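PDB 7ML9: insecticidal protein, which is active against the western corn rootworm and probably kills by forming beta-barrel pores in membranes, like related aerolysin-type toxins. Local coordinates for residues Pro159-Ser164 / Ser277-Asp282. Numbering follows the deposited sequence.
Sequences PIAQGS and SNYGTD
The phenol ring of Y279 packs against the end of strand 153-160, with I160 over one face; T281 CG2, from the same strand as Y279, lies at the edge, in the plane of the ring. I160 CD1 stands 4.0 Å from Y279 CD2, set off toward the rim, and the branch point follows the same ring side farther out, I160 CB being 3.8 Å from Y279 CE2. The isoleucine end thus reaches back toward the root of the tyrosine. That overlap depends on chi1 of I160 (61°), which sets CG1 between the backbone N and the carbonyl carbon, while CG2 stays beside the N and touches CE2 as well. A161 sits on the same side of the ring plane as I160 but beyond the CE1 rim, its CB 4.1 Å from Y279 CE1. Its backbone N approaches obliquely and gives the phenol oxygen a weak hydrogen bond, A161 N to Y279 OH 3.4 Å, fairly straight at 159°. A161 also opens a type I' turn that ends at S164. The carbonyl oxygen of A161 accepts both the backbone N and the hydroxyl of S164, the latter at 2.7 Å from S164 OG to A161 O, tilted 16° from the carbonyl plane. Two bonds to one oxygen help to close the turn. I213 of strand 201-229 touches both I160 and Y279, and M165 and A167 pack on I160 from the returning strand. The contact thus joins the end of strand 153-160 and the first residue of its turn, in the two-stranded hairpin with strand 165-172, to strand 266-289 of the long sheet. A hairpin packed this way is consistent with the amphipathic insertion hairpin of aerolysin/ETX_MTX2 toxins, which unfolds from the body to build the pore barrel.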
ATOM      1  N   PRO A 159       8.992  -4.828   3.824  1.00 46.01           N
ATOM      2  CA  PRO A 159      10.165  -5.684   3.630  1.00 47.21           C
ATOM      3  C   PRO A 159       9.972  -6.597   2.432  1.00 43.32           C
ATOM      4  O   PRO A 159       8.858  -6.997   2.090  1.00 39.04           O
ATOM      5  CB  PRO A 159      10.243  -6.491   4.934  1.00 46.64           C
ATOM      6  CG  PRO A 159       9.082  -6.003   5.808  1.00 51.36           C
ATOM      7  CD  PRO A 159       8.110  -5.358   4.874  1.00 45.39           C
ATOM      8  N   ILE A 160      11.086  -6.911   1.777  1.00 42.83           N
ATOM      9  CA  ILE A 160      11.091  -7.795   0.622  1.00 41.10           C
ATOM     10  C   ILE A 160      12.147  -8.870   0.841  1.00 46.43           C
ATOM     11  O   ILE A 160      13.003  -8.761   1.721  1.00 39.09           O
ATOM     12  CB  ILE A 160      11.366  -7.041  -0.691  1.00 43.61           C
ATOM     13  CG1 ILE A 160      12.741  -6.379  -0.622  1.00 41.83           C
ATOM     14  CG2 ILE A 160      10.266  -6.017  -0.970  1.00 36.48           C
ATOM     15  CD1 ILE A 160      13.257  -5.949  -1.967  1.00 40.73           C
ATOM     16  N   ALA A 161      12.074  -9.914   0.015  1.00 42.68           N
ATOM     17  CA  ALA A 161      13.063 -10.991  -0.003  1.00 45.75           C
ATOM     18  C   ALA A 161      13.245 -11.572   1.396  1.00 48.55           C
ATOM     19  O   ALA A 161      14.329 -11.543   1.980  1.00 46.11           O
ATOM     20  CB  ALA A 161      14.397 -10.505  -0.575  1.00 41.46           C
ATOM     21  N   GLN A 162      12.136 -12.074   1.936  1.00 51.67           N
ATOM     22  CA  GLN A 162      12.108 -12.679   3.265  1.00 54.85           C
ATOM     23  C   GLN A 162      12.788 -11.777   4.297  1.00 54.93           C
ATOM     24  O   GLN A 162      13.677 -12.196   5.040  1.00 58.70           O
ATOM     25  CB  GLN A 162      12.742 -14.072   3.238  1.00 56.46           C
ATOM     26  CG  GLN A 162      12.099 -15.036   2.239  1.00 61.57           C
ATOM     27  CD  GLN A 162      10.660 -15.391   2.595  1.00 72.09           C
ATOM     28  OE1 GLN A 162       9.762 -15.332   1.749  1.00 77.86           O
ATOM     29  NE2 GLN A 162      10.435 -15.759   3.855  1.00 75.40           N
ATOM     30  N   GLY A 163      12.381 -10.509   4.312  1.00 53.19           N
ATOM     31  CA  GLY A 163      12.804  -9.568   5.331  1.00 50.04           C
ATOM     32  C   GLY A 163      14.223  -9.055   5.232  1.00 52.00           C
ATOM     33  O   GLY A 163      14.701  -8.431   6.184  1.00 56.35           O
ATOM     34  N   SER A 164      14.913  -9.270   4.113  1.00 53.14           N
ATOM     35  CA  SER A 164      16.327  -8.918   4.027  1.00 55.58           C
ATOM     36  C   SER A 164      16.582  -7.535   3.439  1.00 57.38           C
ATOM     37  O   SER A 164      17.705  -7.030   3.544  1.00 57.42           O
ATOM     38  CB  SER A 164      17.081  -9.970   3.204  1.00 52.75           C
ATOM     39  OG  SER A 164      16.609 -10.011   1.873  1.00 50.89           O
ATOM     40  N   SER A 277       5.850  -6.112  -6.310  1.00 22.10           N
ATOM     41  CA  SER A 277       7.251  -5.796  -6.548  1.00 18.64           C
ATOM     42  C   SER A 277       7.968  -7.067  -6.987  1.00 24.42           C
ATOM     43  O   SER A 277       7.587  -8.170  -6.590  1.00 22.17           O
ATOM     44  CB  SER A 277       7.888  -5.213  -5.291  1.00 23.39           C
ATOM     45  OG  SER A 277       9.129  -4.607  -5.560  1.00 31.49           O
ATOM     46  N   ASN A 278       8.992  -6.909  -7.833  1.00 23.03           N
ATOM     47  CA  ASN A 278       9.790  -8.053  -8.265  1.00 19.90           C
ATOM     48  C   ASN A 278      11.273  -7.694  -8.257  1.00 28.52           C
ATOM     49  O   ASN A 278      11.660  -6.525  -8.377  1.00 24.85           O
ATOM     50  CB  ASN A 278       9.381  -8.544  -9.644  1.00 26.39           C
ATOM     51  CG  ASN A 278       9.752  -7.560 -10.732  1.00 38.04           C
ATOM     52  OD1 ASN A 278       9.003  -6.617 -10.995  1.00 30.86           O
ATOM     53  ND2 ASN A 278      10.914  -7.759 -11.361  1.00 32.27           N
ATOM     54  N   TYR A 279      12.105  -8.721  -8.106  1.00 21.50           N
ATOM     55  CA  TYR A 279      13.507  -8.502  -7.787  1.00 22.29           C
ATOM     56  C   TYR A 279      14.243  -9.827  -7.948  1.00 25.27           C
ATOM     57  O   TYR A 279      13.635 -10.902  -7.906  1.00 25.73           O
ATOM     58  CB  TYR A 279      13.678  -7.954  -6.362  1.00 24.01           C
ATOM     59  CG  TYR A 279      12.728  -8.607  -5.373  1.00 30.72           C
ATOM     60  CD1 TYR A 279      12.993  -9.876  -4.855  1.00 30.41           C
ATOM     61  CD2 TYR A 279      11.553  -7.972  -4.975  1.00 26.82           C
ATOM     62  CE1 TYR A 279      12.119 -10.494  -3.964  1.00 34.34           C
ATOM     63  CE2 TYR A 279      10.671  -8.583  -4.090  1.00 31.68           C
ATOM     64  CZ  TYR A 279      10.958  -9.840  -3.585  1.00 37.66           C
ATOM     65  OH  TYR A 279      10.087 -10.444  -2.699  1.00 37.99           O
ATOM     66  N   GLY A 280      15.556  -9.739  -8.153  1.00 28.80           N
ATOM     67  CA  GLY A 280      16.389 -10.916  -8.015  1.00 25.74           C
ATOM     68  C   GLY A 280      16.637 -11.230  -6.551  1.00 27.19           C
ATOM     69  O   GLY A 280      16.661 -10.346  -5.693  1.00 30.78           O
ATOM     70  N   THR A 281      16.811 -12.518  -6.261  1.00 26.43           N
ATOM     71  CA  THR A 281      17.064 -12.977  -4.899  1.00 29.57           C
ATOM     72  C   THR A 281      18.497 -13.447  -4.679  1.00 29.65           C
ATOM     73  O   THR A 281      19.174 -12.961  -3.761  1.00 29.42           O
ATOM     74  CB  THR A 281      16.064 -14.089  -4.534  1.00 29.22           C
ATOM     75  OG1 THR A 281      16.032 -15.094  -5.554  1.00 28.78           O
ATOM     76  CG2 THR A 281      14.652 -13.492  -4.415  1.00 31.63           C
ATOM     77  N   ASP A 282      18.993 -14.368  -5.506  1.00 27.81           N
ATOM     78  CA  ASP A 282      20.378 -14.811  -5.404  1.00 29.38           C
ATOM     79  C   ASP A 282      20.734 -15.548  -6.690  1.00 26.78           C
ATOM     80  O   ASP A 282      19.907 -15.688  -7.594  1.00 22.09           O
ATOM     81  CB  ASP A 282      20.601 -15.678  -4.150  1.00 28.81           C
ATOM     82  CG  ASP A 282      19.875 -17.034  -4.200  1.00 34.57           C
ATOM     83  OD1 ASP A 282      19.242 -17.411  -5.216  1.00 36.98           O
ATOM     84  OD2 ASP A 282      19.952 -17.750  -3.178  1.00 49.48           O
TER